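Local structure of GDP-6-deoxy-D-mannose reductase (Pseudomonas aeruginosa, 6X3B) at residues Thr28-Phe33 / Trp49-Val54; Lys36-Tyr41 / Ala76-Ala81; Phe190-Ala195 / Arg256-Leu261. The protein probably reduces GDP-4-dehydro-6-deoxy-D-mannose to GDP-rhamnose with NADPH as cofactor, a step toward the lipopolysaccharide O-antigen. All blocks are in the same frame, centred on the assembly; numbering follows the deposited sequence.

Contact 1. Residues Thr28-Phe33 / Trp49-Val54; sequences TGLSGF and WALLPV. With NDP (NADPH dihydro-nicotinamide-adenine-dinucleotide phosphate), chain E.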
loop_
_atom_site.group_PDB
_atom_site.type_symbol
_atom_site.label_atom_id
_atom_site.label_comp_id
_atom_site.label_asym_id
_atom_site.label_seq_id
_atom_site.Cartn_x
_atom_site.Cartn_y
_atom_site.Cartn_z
ATOM N N THR A 28 -6.460 -0.933 -20.436
ATOM C CA THR A 28 -6.771 -2.285 -19.985
ATOM C C THR A 28 -8.199 -2.333 -19.476
ATOM O O THR A 28 -8.779 -1.315 -19.113
ATOM C CB THR A 28 -5.833 -2.744 -18.859
ATOM O OG1 THR A 28 -6.151 -2.020 -17.660
ATOM C CG2 THR A 28 -4.368 -2.503 -19.243
ATOM N N GLY A 29 -8.762 -3.542 -19.422
ATOM C CA GLY A 29 -10.105 -3.686 -18.890
ATOM C C GLY A 29 -11.186 -3.151 -19.791
ATOM O O GLY A 29 -12.270 -2.798 -19.317
ATOM N N LEU A 30 -10.915 -3.055 -21.090
ATOM C CA LEU A 30 -11.907 -2.479 -21.992
ATOM C C LEU A 30 -13.216 -3.262 -22.003
ATOM O O LEU A 30 -14.261 -2.692 -22.333
ATOM C CB LEU A 30 -11.340 -2.386 -23.407
ATOM C CG LEU A 30 -10.535 -1.111 -23.669
ATOM C CD1 LEU A 30 -9.818 -1.244 -25.003
ATOM C CD2 LEU A 30 -11.413 0.146 -23.627
ATOM N N SER A 31 -13.194 -4.539 -21.633
ATOM C CA SER A 31 -14.415 -5.330 -21.665
ATOM C C SER A 31 -15.269 -5.187 -20.411
ATOM O O SER A 31 -16.390 -5.703 -20.388
ATOM C CB SER A 31 -14.073 -6.804 -21.894
ATOM O OG SER A 31 -13.522 -7.382 -20.727
ATOM N N GLY A 32 -14.791 -4.501 -19.372
ATOM C CA GLY A 32 -15.563 -4.357 -18.152
ATOM C C GLY A 32 -16.564 -3.212 -18.231
ATOM O O GLY A 32 -16.796 -2.613 -19.284
ATOM N N PHE A 33 -17.146 -2.894 -17.065
ATOM C CA PHE A 33 -18.202 -1.884 -16.956
ATOM C C PHE A 33 -17.723 -0.521 -17.451
ATOM O O PHE A 33 -18.297 0.058 -18.378
ATOM C CB PHE A 33 -18.692 -1.820 -15.500
ATOM C CG PHE A 33 -19.415 -0.541 -15.138
ATOM C CD1 PHE A 33 -20.494 -0.077 -15.890
ATOM C CD2 PHE A 33 -19.022 0.183 -14.022
ATOM C CE1 PHE A 33 -21.161 1.099 -15.549
ATOM C CE2 PHE A 33 -19.690 1.355 -13.657
ATOM C CZ PHE A 33 -20.763 1.814 -14.420
ATOM N N TRP A 49 -7.234 11.693 -27.777
ATOM C CA TRP A 49 -6.844 10.318 -27.490
ATOM C C TRP A 49 -7.373 9.392 -28.575
ATOM O O TRP A 49 -8.579 9.338 -28.818
ATOM C CB TRP A 49 -7.350 9.906 -26.108
ATOM C CG TRP A 49 -6.987 10.940 -25.102
ATOM C CD1 TRP A 49 -7.827 11.839 -24.500
ATOM C CD2 TRP A 49 -5.672 11.240 -24.624
ATOM N NE1 TRP A 49 -7.115 12.660 -23.661
ATOM C CE2 TRP A 49 -5.791 12.315 -23.717
ATOM C CE3 TRP A 49 -4.407 10.692 -24.859
ATOM C CZ2 TRP A 49 -4.699 12.860 -23.062
ATOM C CZ3 TRP A 49 -3.322 11.227 -24.198
ATOM C CH2 TRP A 49 -3.471 12.301 -23.310
ATOM N N ALA A 50 -6.466 8.691 -29.243
ATOM C CA ALA A 50 -6.822 7.650 -30.198
ATOM C C ALA A 50 -6.661 6.305 -29.509
ATOM O O ALA A 50 -5.542 5.929 -29.134
ATOM C CB ALA A 50 -5.946 7.704 -31.445
ATOM N N LEU A 51 -7.764 5.575 -29.372
ATOM C CA LEU A 51 -7.747 4.304 -28.655
ATOM C C LEU A 51 -7.041 3.233 -29.477
ATOM O O LEU A 51 -7.461 2.917 -30.598
ATOM C CB LEU A 51 -9.170 3.875 -28.311
ATOM C CG LEU A 51 -9.272 2.610 -27.442
ATOM C CD1 LEU A 51 -8.531 2.771 -26.083
ATOM C CD2 LEU A 51 -10.728 2.237 -27.205
ATOM N N LEU A 52 -5.990 2.647 -28.907
ATOM C CA LEU A 52 -5.269 1.590 -29.605
ATOM C C LEU A 52 -6.069 0.287 -29.581
ATOM O O LEU A 52 -6.734 -0.022 -28.584
ATOM C CB LEU A 52 -3.894 1.349 -28.976
ATOM C CG LEU A 52 -2.889 2.491 -29.184
ATOM C CD1 LEU A 52 -1.667 2.238 -28.296
ATOM C CD2 LEU A 52 -2.502 2.611 -30.664
ATOM N N PRO A 53 -5.998 -0.509 -30.645
ATOM C CA PRO A 53 -6.630 -1.831 -30.623
ATOM C C PRO A 53 -5.888 -2.771 -29.685
ATOM O O PRO A 53 -4.710 -2.592 -29.358
ATOM C CB PRO A 53 -6.531 -2.296 -32.085
ATOM C CG PRO A 53 -5.318 -1.568 -32.614
ATOM C CD PRO A 53 -5.356 -0.210 -31.942
ATOM N N VAL A 54 -6.613 -3.780 -29.222
ATOM C CA VAL A 54 -6.040 -4.848 -28.412
ATOM C C VAL A 54 -5.775 -6.027 -29.350
ATOM O O VAL A 54 -6.735 -6.600 -29.879
ATOM C CB VAL A 54 -6.973 -5.238 -27.262
ATOM C CG1 VAL A 54 -6.282 -6.248 -26.340
ATOM C CG2 VAL A 54 -7.378 -3.989 -26.489
HETATM P PA NDP E . -15.134 -4.806 -14.071
HETATM O O1A NDP E . -14.983 -5.879 -13.047
HETATM O O2A NDP E . -16.486 -4.560 -14.652
HETATM O O5B NDP E . -14.085 -5.048 -15.257
HETATM C C5B NDP E . -12.792 -5.619 -14.944
HETATM C C4B NDP E . -11.996 -5.762 -16.217
HETATM O O4B NDP E . -10.690 -6.311 -15.907
HETATM C C3B NDP E . -12.599 -6.685 -17.287
HETATM O O3B NDP E . -12.443 -6.128 -18.586
HETATM C C2B NDP E . -11.804 -7.973 -17.111
HETATM O O2B NDP E . -11.738 -8.693 -18.339
HETATM C C1B NDP E . -10.437 -7.413 -16.745
HETATM N N9A NDP E . -9.583 -8.357 -16.037
HETATM C C8A NDP E . -9.839 -8.955 -14.829
HETATM N N7A NDP E . -8.890 -9.767 -14.440
HETATM C C5A NDP E . -7.946 -9.703 -15.455
HETATM C C6A NDP E . -6.704 -10.336 -15.640
HETATM N N6A NDP E . -6.213 -11.190 -14.745
HETATM N N1A NDP E . -6.007 -10.056 -16.766
HETATM C C2A NDP E . -6.541 -9.193 -17.639
HETATM N N3A NDP E . -7.697 -8.537 -17.574
HETATM C C4A NDP E . -8.362 -8.837 -16.446
HETATM O O3 NDP E . -14.593 -3.428 -13.461
HETATM P PN NDP E . -15.203 -1.949 -13.525
HETATM O O1N NDP E . -15.224 -1.507 -14.950
HETATM O O2N NDP E . -16.481 -1.928 -12.757
HETATM O O5D NDP E . -14.090 -1.118 -12.726
HETATM C C5D NDP E . -13.044 -0.455 -13.475
HETATM C C4D NDP E . -12.015 0.082 -12.511
HETATM O O4D NDP E . -12.647 1.054 -11.639
HETATM C C3D NDP E . -11.362 -0.956 -11.587
HETATM O O3D NDP E . -9.982 -0.675 -11.395
HETATM C C2D NDP E . -12.172 -0.794 -10.304
HETATM O O2D NDP E . -11.464 -1.210 -9.146
HETATM C C1D NDP E . -12.442 0.707 -10.292
HETATM N N1N NDP E . -13.665 1.061 -9.514
HETATM C C2N NDP E . -14.915 0.780 -9.996
HETATM C C3N NDP E . -16.046 1.231 -9.372
HETATM C C7N NDP E . -17.350 0.674 -9.798
HETATM O O7N NDP E . -18.380 0.997 -9.200
HETATM N N7N NDP E . -17.368 -0.165 -10.824
HETATM C C4N NDP E . -15.902 2.257 -8.301
HETATM C C5N NDP E . -14.519 2.439 -7.831
HETATM C C6N NDP E . -13.553 1.679 -8.292
HETATM P P2B NDP E . -12.459 -10.133 -18.215
HETATM O O1X NDP E . -12.311 -10.782 -19.574
HETATM O O2X NDP E . -11.735 -10.905 -17.132
HETATM O O3X NDP E . -13.907 -9.872 -17.859
#

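Contact 2. Residues Lys36-Tyr41 / Ala76-Ala81; sequences KHLQAY and AVIHLA. With NDP (NADPH dihydro-nicotinamide-adenine-dinucleotide phosphate), chain E.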
loop_
_atom_site.group_PDB
_atom_site.type_symbol
_atom_site.label_atom_id
_atom_site.label_comp_id
_atom_site.label_asym_id
_atom_site.label_seq_id
_atom_site.Cartn_x
_atom_site.Cartn_y
_atom_site.Cartn_z
ATOM N N LYS A 36 -16.123 -0.467 -21.322
ATOM C CA LYS A 36 -17.122 -0.437 -22.426
ATOM C C LYS A 36 -17.640 0.993 -22.615
ATOM O O LYS A 36 -17.817 1.402 -23.769
ATOM C CB LYS A 36 -18.250 -1.433 -22.151
ATOM C CG LYS A 36 -17.837 -2.894 -22.235
ATOM C CD LYS A 36 -18.923 -3.853 -21.823
ATOM C CE LYS A 36 -20.118 -3.817 -22.753
ATOM N NZ LYS A 36 -21.125 -4.847 -22.404
ATOM N N HIS A 37 -17.887 1.708 -21.518
ATOM C CA HIS A 37 -18.355 3.114 -21.599
ATOM C C HIS A 37 -17.233 3.997 -22.158
ATOM O O HIS A 37 -17.547 4.934 -22.901
ATOM C CB HIS A 37 -18.841 3.593 -20.228
ATOM C CG HIS A 37 -20.228 3.153 -19.907
ATOM N ND1 HIS A 37 -21.331 3.676 -20.543
ATOM C CD2 HIS A 37 -20.695 2.242 -19.028
ATOM C CE1 HIS A 37 -22.417 3.111 -20.068
ATOM N NE2 HIS A 37 -22.055 2.228 -19.139
ATOM N N LEU A 38 -15.975 3.698 -21.821
ATOM C CA LEU A 38 -14.878 4.526 -22.322
ATOM C C LEU A 38 -14.671 4.320 -23.818
ATOM O O LEU A 38 -14.441 5.282 -24.555
ATOM C CB LEU A 38 -13.580 4.225 -21.570
ATOM C CG LEU A 38 -12.317 5.020 -21.945
ATOM C CD1 LEU A 38 -12.609 6.533 -22.005
ATOM C CD2 LEU A 38 -11.166 4.725 -20.965
ATOM N N GLN A 39 -14.739 3.068 -24.283
ATOM C CA GLN A 39 -14.631 2.823 -25.717
ATOM C C GLN A 39 -15.728 3.553 -26.487
ATOM O O GLN A 39 -15.471 4.140 -27.543
ATOM C CB GLN A 39 -14.674 1.320 -25.995
ATOM C CG GLN A 39 -14.546 0.996 -27.473
ATOM C CD GLN A 39 -14.333 -0.473 -27.734
ATOM O OE1 GLN A 39 -14.132 -1.255 -26.807
ATOM N NE2 GLN A 39 -14.368 -0.858 -29.008
ATOM N N ALA A 40 -16.956 3.545 -25.968
ATOM C CA ALA A 40 -18.041 4.262 -26.635
ATOM C C ALA A 40 -17.800 5.767 -26.599
ATOM O O ALA A 40 -17.979 6.456 -27.609
ATOM C CB ALA A 40 -19.380 3.913 -25.981
ATOM N N TYR A 41 -17.377 6.282 -25.444
ATOM C CA TYR A 41 -17.048 7.695 -25.302
ATOM C C TYR A 41 -16.032 8.122 -26.344
ATOM O O TYR A 41 -16.239 9.107 -27.060
ATOM C CB TYR A 41 -16.519 7.950 -23.883
ATOM C CG TYR A 41 -16.338 9.413 -23.477
ATOM C CD1 TYR A 41 -15.426 10.242 -24.127
ATOM C CD2 TYR A 41 -17.045 9.941 -22.397
ATOM C CE1 TYR A 41 -15.249 11.577 -23.739
ATOM C CE2 TYR A 41 -16.876 11.269 -21.997
ATOM C CZ TYR A 41 -15.979 12.079 -22.669
ATOM O OH TYR A 41 -15.824 13.386 -22.259
ATOM N N ALA A 76 -0.021 7.006 -23.621
ATOM C CA ALA A 76 -0.682 7.006 -22.324
ATOM C C ALA A 76 -1.400 5.682 -22.147
ATOM O O ALA A 76 -1.839 5.062 -23.113
ATOM C CB ALA A 76 -1.686 8.162 -22.195
ATOM N N VAL A 77 -1.528 5.273 -20.895
ATOM C CA VAL A 77 -2.196 4.040 -20.519
ATOM C C VAL A 77 -3.172 4.381 -19.407
ATOM O O VAL A 77 -2.821 5.126 -18.490
ATOM C CB VAL A 77 -1.174 2.982 -20.061
ATOM C CG1 VAL A 77 -1.877 1.719 -19.565
ATOM C CG2 VAL A 77 -0.238 2.646 -21.230
ATOM N N ILE A 78 -4.407 3.889 -19.511
ATOM C CA ILE A 78 -5.355 3.898 -18.398
ATOM C C ILE A 78 -5.555 2.454 -17.985
ATOM O O ILE A 78 -5.928 1.608 -18.813
ATOM C CB ILE A 78 -6.696 4.548 -18.759
ATOM C CG1 ILE A 78 -6.498 5.995 -19.204
ATOM C CG2 ILE A 78 -7.649 4.517 -17.532
ATOM C CD1 ILE A 78 -7.796 6.649 -19.569
ATOM N N HIS A 79 -5.273 2.157 -16.721
ATOM C CA HIS A 79 -5.269 0.789 -16.236
ATOM C C HIS A 79 -6.525 0.623 -15.388
ATOM O O HIS A 79 -6.566 1.061 -14.236
ATOM C CB HIS A 79 -3.983 0.501 -15.450
ATOM C CG HIS A 79 -3.937 -0.865 -14.833
ATOM N ND1 HIS A 79 -4.455 -1.988 -15.451
ATOM C CD2 HIS A 79 -3.445 -1.285 -13.640
ATOM C CE1 HIS A 79 -4.268 -3.040 -14.670
ATOM N NE2 HIS A 79 -3.659 -2.642 -13.562
ATOM N N LEU A 80 -7.554 0.008 -15.983
ATOM C CA LEU A 80 -8.815 -0.311 -15.336
ATOM C C LEU A 80 -8.906 -1.755 -14.871
ATOM O O LEU A 80 -9.641 -2.038 -13.923
ATOM C CB LEU A 80 -9.989 -0.061 -16.298
ATOM C CG LEU A 80 -10.266 1.346 -16.827
ATOM C CD1 LEU A 80 -11.196 1.298 -18.059
ATOM C CD2 LEU A 80 -10.903 2.171 -15.719
ATOM N N ALA A 81 -8.179 -2.667 -15.506
ATOM C CA ALA A 81 -8.449 -4.092 -15.359
ATOM C C ALA A 81 -8.106 -4.609 -13.965
ATOM O O ALA A 81 -7.107 -4.212 -13.356
ATOM C CB ALA A 81 -7.662 -4.892 -16.389
HETATM P PA NDP E . -15.134 -4.806 -14.071
HETATM O O1A NDP E . -14.983 -5.879 -13.047
HETATM O O2A NDP E . -16.486 -4.560 -14.652
HETATM O O5B NDP E . -14.085 -5.048 -15.257
HETATM C C5B NDP E . -12.792 -5.619 -14.944
HETATM C C4B NDP E . -11.996 -5.762 -16.217
HETATM O O4B NDP E . -10.690 -6.311 -15.907
HETATM C C3B NDP E . -12.599 -6.685 -17.287
HETATM O O3B NDP E . -12.443 -6.128 -18.586
HETATM C C2B NDP E . -11.804 -7.973 -17.111
HETATM O O2B NDP E . -11.738 -8.693 -18.339
HETATM C C1B NDP E . -10.437 -7.413 -16.745
HETATM N N9A NDP E . -9.583 -8.357 -16.037
HETATM C C8A NDP E . -9.839 -8.955 -14.829
HETATM N N7A NDP E . -8.890 -9.767 -14.440
HETATM C C5A NDP E . -7.946 -9.703 -15.455
HETATM C C6A NDP E . -6.704 -10.336 -15.640
HETATM N N6A NDP E . -6.213 -11.190 -14.745
HETATM N N1A NDP E . -6.007 -10.056 -16.766
HETATM C C2A NDP E . -6.541 -9.193 -17.639
HETATM N N3A NDP E . -7.697 -8.537 -17.574
HETATM C C4A NDP E . -8.362 -8.837 -16.446
HETATM O O3 NDP E . -14.593 -3.428 -13.461
HETATM P PN NDP E . -15.203 -1.949 -13.525
HETATM O O1N NDP E . -15.224 -1.507 -14.950
HETATM O O2N NDP E . -16.481 -1.928 -12.757
HETATM O O5D NDP E . -14.090 -1.118 -12.726
HETATM C C5D NDP E . -13.044 -0.455 -13.475
HETATM C C4D NDP E . -12.015 0.082 -12.511
HETATM O O4D NDP E . -12.647 1.054 -11.639
HETATM C C3D NDP E . -11.362 -0.956 -11.587
HETATM O O3D NDP E . -9.982 -0.675 -11.395
HETATM C C2D NDP E . -12.172 -0.794 -10.304
HETATM O O2D NDP E . -11.464 -1.210 -9.146
HETATM C C1D NDP E . -12.442 0.707 -10.292
HETATM N N1N NDP E . -13.665 1.061 -9.514
HETATM C C2N NDP E . -14.915 0.780 -9.996
HETATM C C3N NDP E . -16.046 1.231 -9.372
HETATM C C7N NDP E . -17.350 0.674 -9.798
HETATM O O7N NDP E . -18.380 0.997 -9.200
HETATM N N7N NDP E . -17.368 -0.165 -10.824
HETATM C C4N NDP E . -15.902 2.257 -8.301
HETATM C C5N NDP E . -14.519 2.439 -7.831
HETATM C C6N NDP E . -13.553 1.679 -8.292
HETATM P P2B NDP E . -12.459 -10.133 -18.215
HETATM O O1X NDP E . -12.311 -10.782 -19.574
HETATM O O2X NDP E . -11.735 -10.905 -17.132
HETATM O O3X NDP E . -13.907 -9.872 -17.859
#

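Contact 3. Residues Phe190-Ala195 / Arg256-Leu261; sequences FVIASA and RELIEL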
loop_
_atom_site.group_PDB
_atom_site.type_symbol
_atom_site.label_atom_id
_atom_site.label_comp_id
_atom_site.label_asym_id
_atom_site.label_seq_id
_atom_site.Cartn_x
_atom_site.Cartn_y
_atom_site.Cartn_z
ATOM N N PHE A 190 -24.668 -3.633 -6.399
ATOM C CA PHE A 190 -24.854 -2.274 -5.913
ATOM C C PHE A 190 -26.342 -1.974 -5.777
ATOM O O PHE A 190 -27.133 -2.293 -6.670
ATOM C CB PHE A 190 -24.198 -1.273 -6.863
ATOM C CG PHE A 190 -22.715 -1.125 -6.658
ATOM C CD1 PHE A 190 -22.213 -0.552 -5.490
ATOM C CD2 PHE A 190 -21.825 -1.562 -7.625
ATOM C CE1 PHE A 190 -20.850 -0.421 -5.303
ATOM C CE2 PHE A 190 -20.465 -1.431 -7.447
ATOM C CZ PHE A 190 -19.976 -0.866 -6.284
ATOM N N VAL A 191 -26.726 -1.350 -4.656
ATOM C CA VAL A 191 -28.149 -1.199 -4.344
ATOM C C VAL A 191 -28.867 -0.374 -5.414
ATOM O O VAL A 191 -30.019 -0.660 -5.763
ATOM C CB VAL A 191 -28.335 -0.598 -2.935
ATOM C CG1 VAL A 191 -27.805 0.820 -2.869
ATOM C CG2 VAL A 191 -29.815 -0.654 -2.512
ATOM N N ILE A 192 -28.211 0.653 -5.957
ATOM C CA ILE A 192 -28.889 1.487 -6.947
ATOM C C ILE A 192 -29.068 0.729 -8.249
ATOM O O ILE A 192 -30.120 0.815 -8.893
ATOM C CB ILE A 192 -28.136 2.809 -7.168
ATOM C CG1 ILE A 192 -28.182 3.657 -5.897
ATOM C CG2 ILE A 192 -28.755 3.560 -8.356
ATOM C CD1 ILE A 192 -29.587 3.823 -5.312
ATOM N N ALA A 193 -28.050 -0.021 -8.665
ATOM C CA ALA A 193 -28.190 -0.826 -9.871
ATOM C C ALA A 193 -29.264 -1.891 -9.687
ATOM O O ALA A 193 -30.087 -2.117 -10.578
ATOM C CB ALA A 193 -26.845 -1.456 -10.243
ATOM N N SER A 194 -29.290 -2.541 -8.526
ATOM C CA SER A 194 -30.304 -3.562 -8.287
ATOM C C SER A 194 -31.702 -2.954 -8.234
ATOM O O SER A 194 -32.660 -3.537 -8.758
ATOM C CB SER A 194 -29.994 -4.304 -6.987
ATOM O OG SER A 194 -31.076 -5.133 -6.607
ATOM N N ALA A 195 -31.837 -1.793 -7.585
ATOM C CA ALA A 195 -33.131 -1.121 -7.502
ATOM C C ALA A 195 -33.652 -0.769 -8.888
ATOM O O ALA A 195 -34.840 -0.956 -9.177
ATOM C CB ALA A 195 -33.022 0.143 -6.632
ATOM N N ARG A 256 -31.991 6.195 -0.084
ATOM C CA ARG A 256 -33.449 6.143 -0.122
ATOM C C ARG A 256 -34.022 7.179 -1.084
ATOM O O ARG A 256 -34.983 6.897 -1.816
ATOM C CB ARG A 256 -34.013 6.351 1.286
ATOM C CG ARG A 256 -35.522 6.485 1.317
ATOM C CD ARG A 256 -36.010 6.811 2.708
ATOM N NE ARG A 256 -35.597 5.796 3.670
ATOM C CZ ARG A 256 -36.203 4.624 3.841
ATOM N NH1 ARG A 256 -37.268 4.307 3.117
ATOM N NH2 ARG A 256 -35.747 3.767 4.747
ATOM N N GLU A 257 -33.452 8.387 -1.088
ATOM C CA GLU A 257 -33.909 9.421 -2.010
ATOM C C GLU A 257 -33.606 9.055 -3.457
ATOM O O GLU A 257 -34.399 9.358 -4.351
ATOM C CB GLU A 257 -33.282 10.767 -1.651
ATOM C CG GLU A 257 -33.861 11.366 -0.363
ATOM C CD GLU A 257 -33.220 12.691 0.029
ATOM O OE1 GLU A 257 -32.517 13.293 -0.811
ATOM O OE2 GLU A 257 -33.423 13.127 1.184
ATOM N N LEU A 258 -32.470 8.399 -3.714
ATOM C CA LEU A 258 -32.215 7.912 -5.068
ATOM C C LEU A 258 -33.239 6.860 -5.482
ATOM O O LEU A 258 -33.728 6.879 -6.618
ATOM C CB LEU A 258 -30.802 7.349 -5.176
ATOM C CG LEU A 258 -29.690 8.366 -4.972
ATOM C CD1 LEU A 258 -28.322 7.724 -5.123
ATOM C CD2 LEU A 258 -29.881 9.455 -6.002
ATOM N N ILE A 259 -33.575 5.929 -4.579
ATOM C CA ILE A 259 -34.586 4.919 -4.905
ATOM C C ILE A 259 -35.928 5.577 -5.202
ATOM O O ILE A 259 -36.631 5.194 -6.148
ATOM C CB ILE A 259 -34.713 3.887 -3.772
ATOM C CG1 ILE A 259 -33.485 2.983 -3.724
ATOM C CG2 ILE A 259 -35.967 3.025 -3.960
ATOM C CD1 ILE A 259 -33.419 2.154 -2.431
ATOM N N GLU A 260 -36.310 6.569 -4.393
ATOM C CA GLU A 260 -37.549 7.293 -4.643
ATOM C C GLU A 260 -37.520 7.997 -5.998
ATOM O O GLU A 260 -38.525 8.001 -6.721
ATOM C CB GLU A 260 -37.809 8.290 -3.516
ATOM C CG GLU A 260 -38.331 7.603 -2.234
ATOM C CD GLU A 260 -38.368 8.536 -1.047
ATOM O OE1 GLU A 260 -39.482 8.888 -0.586
ATOM O OE2 GLU A 260 -37.275 8.921 -0.573
ATOM N N LEU A 261 -36.377 8.591 -6.365
ATOM C CA LEU A 261 -36.280 9.246 -7.667
ATOM C C LEU A 261 -36.349 8.233 -8.805
ATOM O O LEU A 261 -36.925 8.522 -9.859
ATOM C CB LEU A 261 -34.997 10.081 -7.750
ATOM C CG LEU A 261 -34.782 10.909 -9.025
ATOM C CD1 LEU A 261 -35.970 11.826 -9.272
ATOM C CD2 LEU A 261 -33.484 11.733 -8.935
#

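Contact 1. Residues Thr28-Phe33 / Trp49-Val54
L30 reaches from the loop after strand 23-28 to the segment 49-54 and splits its two methyl tips between two partners. CD1 of L30 lies 4.0 Å from CG2 of V54, the two side chains passing alongside one another and pointing opposite ways, while CD2 of L30 rests 4.2 Å from CD2 of L51. A branched leucine suits the place because one residue can serve both neighbours. For V54, CG1 takes the position anti to the backbone N (chi1 -174°), which leaves CG2 as the methyl offered to L30. The contact is small and lies near the surface. L51 also touches V27 of the neighbouring strand, and Q39 and L42 of helix 33-44.

Beyond L30 the loop turns to the cofactor. A type I turn from G29 to G32, closed by the bond from G32 N to G29 O, carries L30 and S31 at its corners. OG of S31 shares a 2.7 Å hydrogen bond with ribose O3B of NADPH, and F33 N donates to phosphate oxygen O2A at 3.0 Å, nearly straight at 170°. The F33 ring presents its edge to O2N on the other phosphate. G29 has the positive phi (72°) that glycine tolerates easily, and G32, with no side chain, lets the backbone come close to the cofactor. With G32 as N-cap, the phosphates lie at the start of helix 33-44, whose dipole probably favours their charge. This is the glycine-rich, dinucleotide-binding loop of a Rossmann fold.

Contact 2. Residues Lys36-Tyr41 / Ala76-Ala81
Helix segment 36-41 packs over strand 76-79 and the residues that follow it, the backbones coming nearest at L38 and I78, whose CA atoms are 10.3 Å apart. That spacing is bridged by side chains alone. L38 is the one helix residue that does so: its CG stands anti to the backbone N (chi1 -179°), and with chi2 at 48° CD2 is the methyl that makes the contact. This methyl sits 4.1 Å from CD1 of I78, the two side chains crossing obliquely, and 4.5 Å from CD1 of L80. I78 and L80 are two apart in sequence and both point to the helix, so a single leucine methyl can touch both. Long aliphatic chains suit these buried places, for they span the layer gap without bringing in a polar atom.

L80 has a second task. Its CD2 lies 4.0 Å from C4D of NADPH, and its backbone O accepts a 2.9 Å hydrogen bond from the ribose hydroxyl O3D. Next to it, the small A81 lets the other ribose come close, with CB 3.4 Å from O4B.

Around this cluster, V27 of strand 23-28 touches both L38 and L80, and I123 of strand 119-123 touches I78 and L80. L229 of helix 225-238 also packs on L38, so the leucine packs against both the parallel strands of the sheet and a second helix.

Contact 3. Residues Phe190-Ala195 / Arg256-Leu261
I192, I259 and L258 bury the most surface where helices 191-203 and 255-266 run side by side. The segment axes pass 10.3 Å apart at closest approach and are nearly parallel, with a crossing angle of -21°. In I192, CG1 stands beside the backbone N and the chain bends again at chi2 (-50°), which brings CD1 within 3.7 Å of CB of L258. The two side chains cross at about a right angle, and CD1 of L258 in turn lies 4.1 Å from CG1 of I192, so the leucine meets the isoleucine with both its root and one tip.

I259 follows one residue on and meets the other helix with its CG1. This atom is 4.3 Å from CD1 of I192 and 4.1 Å from CB of A195. The backbones are nearest here, the CA atoms of A195 and I259 being 6.7 Å apart, and a residue as small as alanine suits such a close approach. L310 and I313 of helix 306-320 pack on I192, and L211 of strand 210-213 touches both A195 and I259.

Polar residues keep away from this seam: R256 pairs with D217 and E257 with K254. The touching groups are all aliphatic, so the helices are held here by dispersion and the exclusion of water, and the fit of branched chains against a small one probably helps to set their spacing.

Overall arrangement
Contacts 1 and 2 are neighbours in the cofactor-binding half of the chain, their centres about 5 Å apart, and their segments alternate along the sequence. T28 joins them directly: its OG1 is probably hydrogen-bonded to H79 ND1 (2.8 Å) and to A81 N (3.0 Å), tying the glycine-rich loop to the end of strand 76-79. Both touch NADPH, contact 1 at the phosphates and a ribose, contact 2 at both riboses. Contact 3 lies on the opposite side of the chain's centre, about 29 Å from contact 1 and about 26 Å from contact 2 between centres. It still borders the pocket, because F190, the N-cap of helix 191-203, touches the cofactor.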